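Local atomic coordinates of metallo-beta-lactamase (Serratia marcescens, PDB entry 6K4T), a protein that is a zinc-dependent beta-lactamase, probably of subclass B3, that hydrolyses beta-lactam antibiotics, here with 2-sulfanylbenzoic acid bound at its two zinc ions. Residues 67-72 with 91-96; 170-175 with 212-217. All coordinates share one frame; numbering follows the deposited sequence. Where two conformers were deposited one is given.

Contacts 1 and 2 are both buried pairs of parallel strands, yet they belong to different sheets of the alphabeta/betaalpha sandwich, the first to the sheet that includes 65-69 and 91-95, the second to the one in which 166-173 pairs with the edge strand 210-213. Each is held by three backbone hydrogen bonds, and each feeds a metal ligand into the same cleft: H72 for one zinc, H215 for the other. The side chains differ. Contact 1 has a cluster of Y67, L69 and L93, whereas contact 2 packs F172 on I212 and A214 and brings S175 near the carboxylate of the bound 2-sulfanylbenzoic acid. The two contacts touch where T71 packs against F172.

Contact 1 (67-72 with 91-96); sequences YILSTH and TVLAGA. With ZN (zinc ion), chain B; JKE (2-sulfanylbenzoic acid), chain D.
Y67 and L93 make the closest side-chain contact between 67-72 and 91-96, with CD1 of the tyrosine 3.5 Å from CD1 of the leucine. The two side chains meet at a slant, and the methyl stands obliquely to the ring. With CG of Y67 turned beside its own backbone N (chi1 -70°), the CD1-CE1 side of the ring swings across the neighbouring strand, where CD1 also comes to 4.0 Å from CB of T91. L69 completes this face: it lies alongside L93, pointing the same way, and its CD2 packs 3.9 Å from CD1 of L93. On the other face I68 and V92 touch more loosely.

Behind these side chains stands the backbone. I68 gives its N-H to T91 O and takes that of L93 on its own O, the latter bond being 2.9 Å from L93 N to I68 O; S70 N then donates to L93 O almost straight down the carbonyl bond, with a C=O...N angle of 178°. One residue thus bonds to two on the neighbouring strand, as parallel pairing requires. The helical connection through 81-88 makes the pair a beta-alpha-beta unit of the metallo-beta-lactamase fold, and I81 of that helix packs on both S70 and V92.

Beyond L93 the strands part, and water 1 bridges the gap: it lies 2.8 Å from S70 O, to which it may donate, and accepts from G95 N. From here 67-72 runs on to the metal site. H72 NE2 binds a zinc ion at 2.0 Å, and the sulfur SD of the bound 2-sulfanylbenzoic acid, on the same ion, lies in the plane of the imidazole at its edge. H74 and H150 complete this coordination, while a probable hydrogen bond from H72 ND1 to D174 OD1 would fix the rotation of the ring.

Contact 2 (170-175 with 212-217); sequences VVFADS and IAAHPE. With ZN (zinc ion), chain C; JKE (2-sulfanylbenzoic acid), chain D.
V171 O accepts from I212 N in a nearly straight bond of 2.8 Å, the first of three that pair 170-175 with 212-217 in the beta-alpha-beta unit formed by strand 166-173, helix 190-205 and strand 210-213. A173 carries the other two, donating from N to I212 O and accepting from A214 N at 3.0 Å, which extends the parallel pairing just past the strand end.

Apolar contacts line one face. The F172 ring, reaching across because CG is anti to the backbone N (chi1 -164°), sets CE2 4.1 Å from CG2 of I212 and CE1 4.2 Å from CB of A214. Further back, CD1 of I212 meets CG1 of V170. A polar atom also meets the ring: I212 O lies over one face of F172, offset toward its rim.

Polar and metal contacts gather where the two segments leave the sheet. In the conformer given for S175, its OG donates to the ligand carboxylate OD2 at 2.7 Å and accepts from water 2, which in turn accepts from H215 N. H215 NE2 binds a zinc ion at 2.1 Å, with D76 and H77 as further protein ligands. OD2 coordinates that same zinc, 3.0 Å from H215 NE2.

Contact 1 (67-72 with 91-96)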
loop_
_atom_site.group_PDB
_atom_site.type_symbol
_atom_site.label_atom_id
_atom_site.label_comp_id
_atom_site.label_asym_id
_atom_site.label_seq_id
_atom_site.Cartn_x
_atom_site.Cartn_y
_atom_site.Cartn_z
ATOM N N TYR A 67 -4.226 12.345 -7.284
ATOM C CA TYR A 67 -3.668 11.999 -5.969
ATOM C C TYR A 67 -2.830 10.728 -6.082
ATOM O O TYR A 67 -3.175 9.822 -6.820
ATOM C CB TYR A 67 -4.756 11.727 -4.929
ATOM C CG TYR A 67 -5.520 12.951 -4.497
ATOM C CD1 TYR A 67 -4.920 13.923 -3.718
ATOM C CD2 TYR A 67 -6.818 13.175 -4.930
ATOM C CE1 TYR A 67 -5.597 15.064 -3.331
ATOM C CE2 TYR A 67 -7.513 14.320 -4.565
ATOM C CZ TYR A 67 -6.898 15.261 -3.759
ATOM O OH TYR A 67 -7.535 16.402 -3.368
ATOM N N ILE A 68 -1.706 10.700 -5.363
ATOM C CA ILE A 68 -0.910 9.500 -5.099
ATOM C C ILE A 68 -0.967 9.244 -3.597
ATOM O O ILE A 68 -0.540 10.081 -2.824
ATOM C CB ILE A 68 0.540 9.631 -5.587
ATOM C CG1 ILE A 68 0.601 9.956 -7.077
ATOM C CG2 ILE A 68 1.324 8.372 -5.262
ATOM C CD1 ILE A 68 1.965 10.431 -7.566
ATOM N N LEU A 69 -1.505 8.082 -3.221
ATOM C CA LEU A 69 -1.654 7.677 -1.837
ATOM C C LEU A 69 -0.500 6.755 -1.465
ATOM O O LEU A 69 -0.218 5.807 -2.184
ATOM C CB LEU A 69 -2.985 6.947 -1.644
ATOM C CG LEU A 69 -4.216 7.636 -2.230
ATOM C CD1 LEU A 69 -5.477 6.896 -1.840
ATOM C CD2 LEU A 69 -4.309 9.108 -1.816
ATOM N N SER A 70 0.117 6.998 -0.310
ATOM C CA SER A 70 1.245 6.208 0.154
ATOM C C SER A 70 0.804 5.310 1.310
ATOM O O SER A 70 0.213 5.793 2.291
ATOM C CB SER A 70 2.363 7.119 0.589
ATOM O OG SER A 70 3.406 6.382 1.227
ATOM N N THR A 71 1.109 4.022 1.204
ATOM C CA THR A 71 0.983 3.111 2.354
ATOM C C THR A 71 2.063 3.422 3.399
ATOM O O THR A 71 1.740 3.872 4.486
ATOM C CB THR A 71 1.056 1.636 1.933
ATOM O OG1 THR A 71 2.250 1.432 1.167
ATOM C CG2 THR A 71 -0.179 1.191 1.175
ATOM N N HIS A 72 3.334 3.179 3.056
ATOM C CA HIS A 72 4.391 3.592 3.927
ATOM C C HIS A 72 5.659 3.930 3.158
ATOM O O HIS A 72 5.834 3.563 1.998
ATOM C CB HIS A 72 4.657 2.543 5.008
ATOM C CG HIS A 72 5.356 1.296 4.559
ATOM N ND1 HIS A 72 4.685 0.168 4.142
ATOM C CD2 HIS A 72 6.682 0.993 4.499
ATOM C CE1 HIS A 72 5.565 -0.775 3.818
ATOM N NE2 HIS A 72 6.807 -0.294 4.041
ATOM N N THR A 91 -0.996 15.419 -6.071
ATOM C CA THR A 91 -0.671 15.595 -4.672
ATOM C C THR A 91 -0.457 14.233 -4.015
ATOM O O THR A 91 -1.250 13.312 -4.257
ATOM C CB THR A 91 -1.784 16.342 -3.945
ATOM O OG1 THR A 91 -1.874 17.631 -4.560
ATOM C CG2 THR A 91 -1.522 16.532 -2.473
ATOM N N VAL A 92 0.581 14.134 -3.182
ATOM C CA VAL A 92 0.922 12.892 -2.457
ATOM C C VAL A 92 0.323 12.984 -1.060
ATOM O O VAL A 92 0.572 13.950 -0.361
ATOM C CB VAL A 92 2.449 12.689 -2.390
ATOM C CG1 VAL A 92 2.853 11.443 -1.620
ATOM C CG2 VAL A 92 3.069 12.685 -3.794
ATOM N N LEU A 93 -0.463 11.981 -0.666
ATOM C CA LEU A 93 -1.092 11.960 0.638
ATOM C C LEU A 93 -0.546 10.797 1.461
ATOM O O LEU A 93 -0.378 9.702 0.956
ATOM C CB LEU A 93 -2.605 11.803 0.489
ATOM C CG LEU A 93 -3.297 12.946 -0.245
ATOM C CD1 LEU A 93 -4.797 12.705 -0.393
ATOM C CD2 LEU A 93 -3.049 14.289 0.438
ATOM N N ALA A 94 -0.323 11.035 2.751
ATOM C CA ALA A 94 0.317 10.069 3.609
ATOM C C ALA A 94 -0.068 10.320 5.069
ATOM O O ALA A 94 -0.489 11.404 5.469
ATOM C CB ALA A 94 1.820 10.101 3.414
ATOM N N GLY A 95 0.125 9.298 5.899
ATOM C CA GLY A 95 0.012 9.477 7.333
ATOM C C GLY A 95 0.988 10.526 7.819
ATOM O O GLY A 95 2.086 10.663 7.296
ATOM N N ALA A 96 0.572 11.263 8.846
ATOM C CA ALA A 96 1.262 12.463 9.300
ATOM C C ALA A 96 2.734 12.171 9.573
ATOM O O ALA A 96 3.608 12.939 9.199
ATOM C CB ALA A 96 0.568 13.014 10.524
HETATM ZN ZN ZN B . 8.419 -1.440 4.569
HETATM S SD JKE D . 9.424 -2.934 3.235
HETATM C CG JKE D . 7.131 -5.047 4.292
HETATM C CZ JKE D . 8.571 -5.295 4.505
HETATM C CD1 JKE D . 10.989 -4.774 4.387
HETATM O OD1 JKE D . 6.339 -5.786 4.878
HETATM C CD2 JKE D . 10.233 -6.817 5.406
HETATM O OD2 JKE D . 6.693 -4.089 3.524
HETATM C CE1 JKE D . 9.667 -4.412 4.104
HETATM C CE2 JKE D . 8.914 -6.495 5.141
HETATM C CG1 JKE D . 11.272 -5.972 5.042
HETATM O O HOH W 1 1.098 6.820 4.695
#

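Contact 2 (170-175 with 212-217)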
loop_
_atom_site.group_PDB
_atom_site.type_symbol
_atom_site.label_atom_id
_atom_site.label_comp_id
_atom_site.label_asym_id
_atom_site.label_seq_id
_atom_site.Cartn_x
_atom_site.Cartn_y
_atom_site.Cartn_z
ATOM N N VAL A 170 -12.899 -2.867 -1.324
ATOM C CA VAL A 170 -11.514 -3.088 -1.666
ATOM C C VAL A 170 -10.629 -2.422 -0.615
ATOM O O VAL A 170 -10.879 -1.296 -0.156
ATOM C CB VAL A 170 -11.185 -2.478 -3.032
ATOM C CG1 VAL A 170 -9.768 -2.849 -3.447
ATOM C CG2 VAL A 170 -12.202 -2.853 -4.106
ATOM N N VAL A 171 -9.565 -3.135 -0.257
ATOM C CA VAL A 171 -8.614 -2.719 0.775
ATOM C C VAL A 171 -7.215 -2.814 0.174
ATOM O O VAL A 171 -6.820 -3.914 -0.278
ATOM C CB VAL A 171 -8.704 -3.593 2.040
ATOM C CG1 VAL A 171 -7.670 -3.187 3.070
ATOM C CG2 VAL A 171 -10.097 -3.585 2.642
ATOM N N PHE A 172 -6.478 -1.697 0.155
ATOM C CA PHE A 172 -5.056 -1.718 -0.170
ATOM C C PHE A 172 -4.324 -1.754 1.167
ATOM O O PHE A 172 -4.226 -0.752 1.879
ATOM C CB PHE A 172 -4.638 -0.526 -1.037
ATOM C CG PHE A 172 -3.289 -0.668 -1.717
ATOM C CD1 PHE A 172 -2.113 -0.692 -0.986
ATOM C CD2 PHE A 172 -3.184 -0.800 -3.089
ATOM C CE1 PHE A 172 -0.880 -0.820 -1.607
ATOM C CE2 PHE A 172 -1.956 -0.936 -3.713
ATOM C CZ PHE A 172 -0.803 -0.953 -2.964
ATOM N N ALA A 173 -3.847 -2.943 1.517
ATOM C CA ALA A 173 -3.385 -3.231 2.855
ATOM C C ALA A 173 -1.912 -2.853 2.995
ATOM O O ALA A 173 -1.062 -3.440 2.313
ATOM C CB ALA A 173 -3.599 -4.688 3.197
ATOM N N ASP A 174 -1.624 -1.925 3.920
ATOM C CA ASP A 174 -0.255 -1.631 4.290
ATOM C C ASP A 174 0.378 -2.863 4.955
ATOM O O ASP A 174 -0.304 -3.784 5.431
ATOM C CB ASP A 174 -0.184 -0.423 5.208
ATOM C CG ASP A 174 1.221 0.113 5.406
ATOM O OD1 ASP A 174 2.075 -0.155 4.538
ATOM O OD2 ASP A 174 1.398 0.888 6.369
ATOM N N SER A 175 1.708 -2.882 4.927
ATOM C CA SER A 175 2.489 -3.893 5.621
ATOM C C SER A 175 2.298 -3.777 7.139
ATOM O O SER A 175 2.339 -2.690 7.697
ATOM C CB SER A 175 3.926 -3.758 5.231
ATOM O OG SER A 175 4.057 -3.875 3.823
ATOM N N ILE A 212 -5.732 -6.144 -1.536
ATOM C CA ILE A 212 -4.532 -6.044 -2.324
ATOM C C ILE A 212 -3.440 -5.639 -1.341
ATOM O O ILE A 212 -3.447 -4.523 -0.840
ATOM C CB ILE A 212 -4.703 -5.011 -3.461
ATOM C CG1 ILE A 212 -5.817 -5.417 -4.426
ATOM C CG2 ILE A 212 -3.401 -4.792 -4.208
ATOM C CD1 ILE A 212 -6.563 -4.267 -5.050
ATOM N N ALA A 213 -2.502 -6.542 -1.063
ATOM C CA ALA A 213 -1.457 -6.264 -0.081
ATOM C C ALA A 213 -0.277 -5.566 -0.754
ATOM O O ALA A 213 0.043 -5.834 -1.898
ATOM C CB ALA A 213 -1.017 -7.550 0.563
ATOM N N ALA A 214 0.366 -4.647 -0.019
ATOM C CA ALA A 214 1.466 -3.851 -0.577
ATOM C C ALA A 214 2.538 -4.752 -1.210
ATOM O O ALA A 214 3.028 -4.470 -2.312
ATOM C CB ALA A 214 2.049 -2.976 0.504
ATOM N N HIS A 215 2.888 -5.837 -0.518
ATOM C CA HIS A 215 3.588 -6.976 -1.116
ATOM C C HIS A 215 2.536 -7.948 -1.622
ATOM O O HIS A 215 1.863 -8.576 -0.802
ATOM C CB HIS A 215 4.538 -7.641 -0.097
ATOM C CG HIS A 215 5.738 -6.794 0.182
ATOM N ND1 HIS A 215 6.851 -6.827 -0.639
ATOM C CD2 HIS A 215 5.985 -5.844 1.120
ATOM C CE1 HIS A 215 7.733 -5.946 -0.218
ATOM N NE2 HIS A 215 7.242 -5.339 0.878
ATOM N N PRO A 216 2.319 -8.053 -2.955
ATOM C CA PRO A 216 1.102 -8.689 -3.462
ATOM C C PRO A 216 0.966 -10.152 -3.021
ATOM O O PRO A 216 -0.133 -10.632 -2.872
ATOM C CB PRO A 216 1.200 -8.512 -4.988
ATOM C CG PRO A 216 2.650 -8.193 -5.264
ATOM C CD PRO A 216 3.152 -7.486 -4.028
ATOM N N GLU A 217 2.090 -10.831 -2.814
ATOM C CA GLU A 217 2.020 -12.268 -2.476
ATOM C C GLU A 217 1.483 -12.497 -1.054
ATOM O O GLU A 217 1.080 -13.618 -0.691
ATOM C CB GLU A 217 3.386 -12.931 -2.664
ATOM C CG GLU A 217 4.426 -12.573 -1.623
ATOM C CD GLU A 217 5.044 -11.190 -1.642
ATOM O OE1 GLU A 217 4.879 -10.430 -2.651
ATOM O OE2 GLU A 217 5.664 -10.857 -0.582
HETATM ZN ZN ZN C . 7.863 -3.493 1.584
HETATM S SD JKE D . 9.424 -2.934 3.235
HETATM C CG JKE D . 7.131 -5.047 4.292
HETATM C CZ JKE D . 8.571 -5.295 4.505
HETATM C CD1 JKE D . 10.989 -4.774 4.387
HETATM O OD1 JKE D . 6.339 -5.786 4.878
HETATM C CD2 JKE D . 10.233 -6.817 5.406
HETATM O OD2 JKE D . 6.693 -4.089 3.524
HETATM C CE1 JKE D . 9.667 -4.412 4.104
HETATM C CE2 JKE D . 8.914 -6.495 5.141
HETATM C CG1 JKE D . 11.272 -5.972 5.042
HETATM O O HOH W 2 2.465 -5.943 2.462
#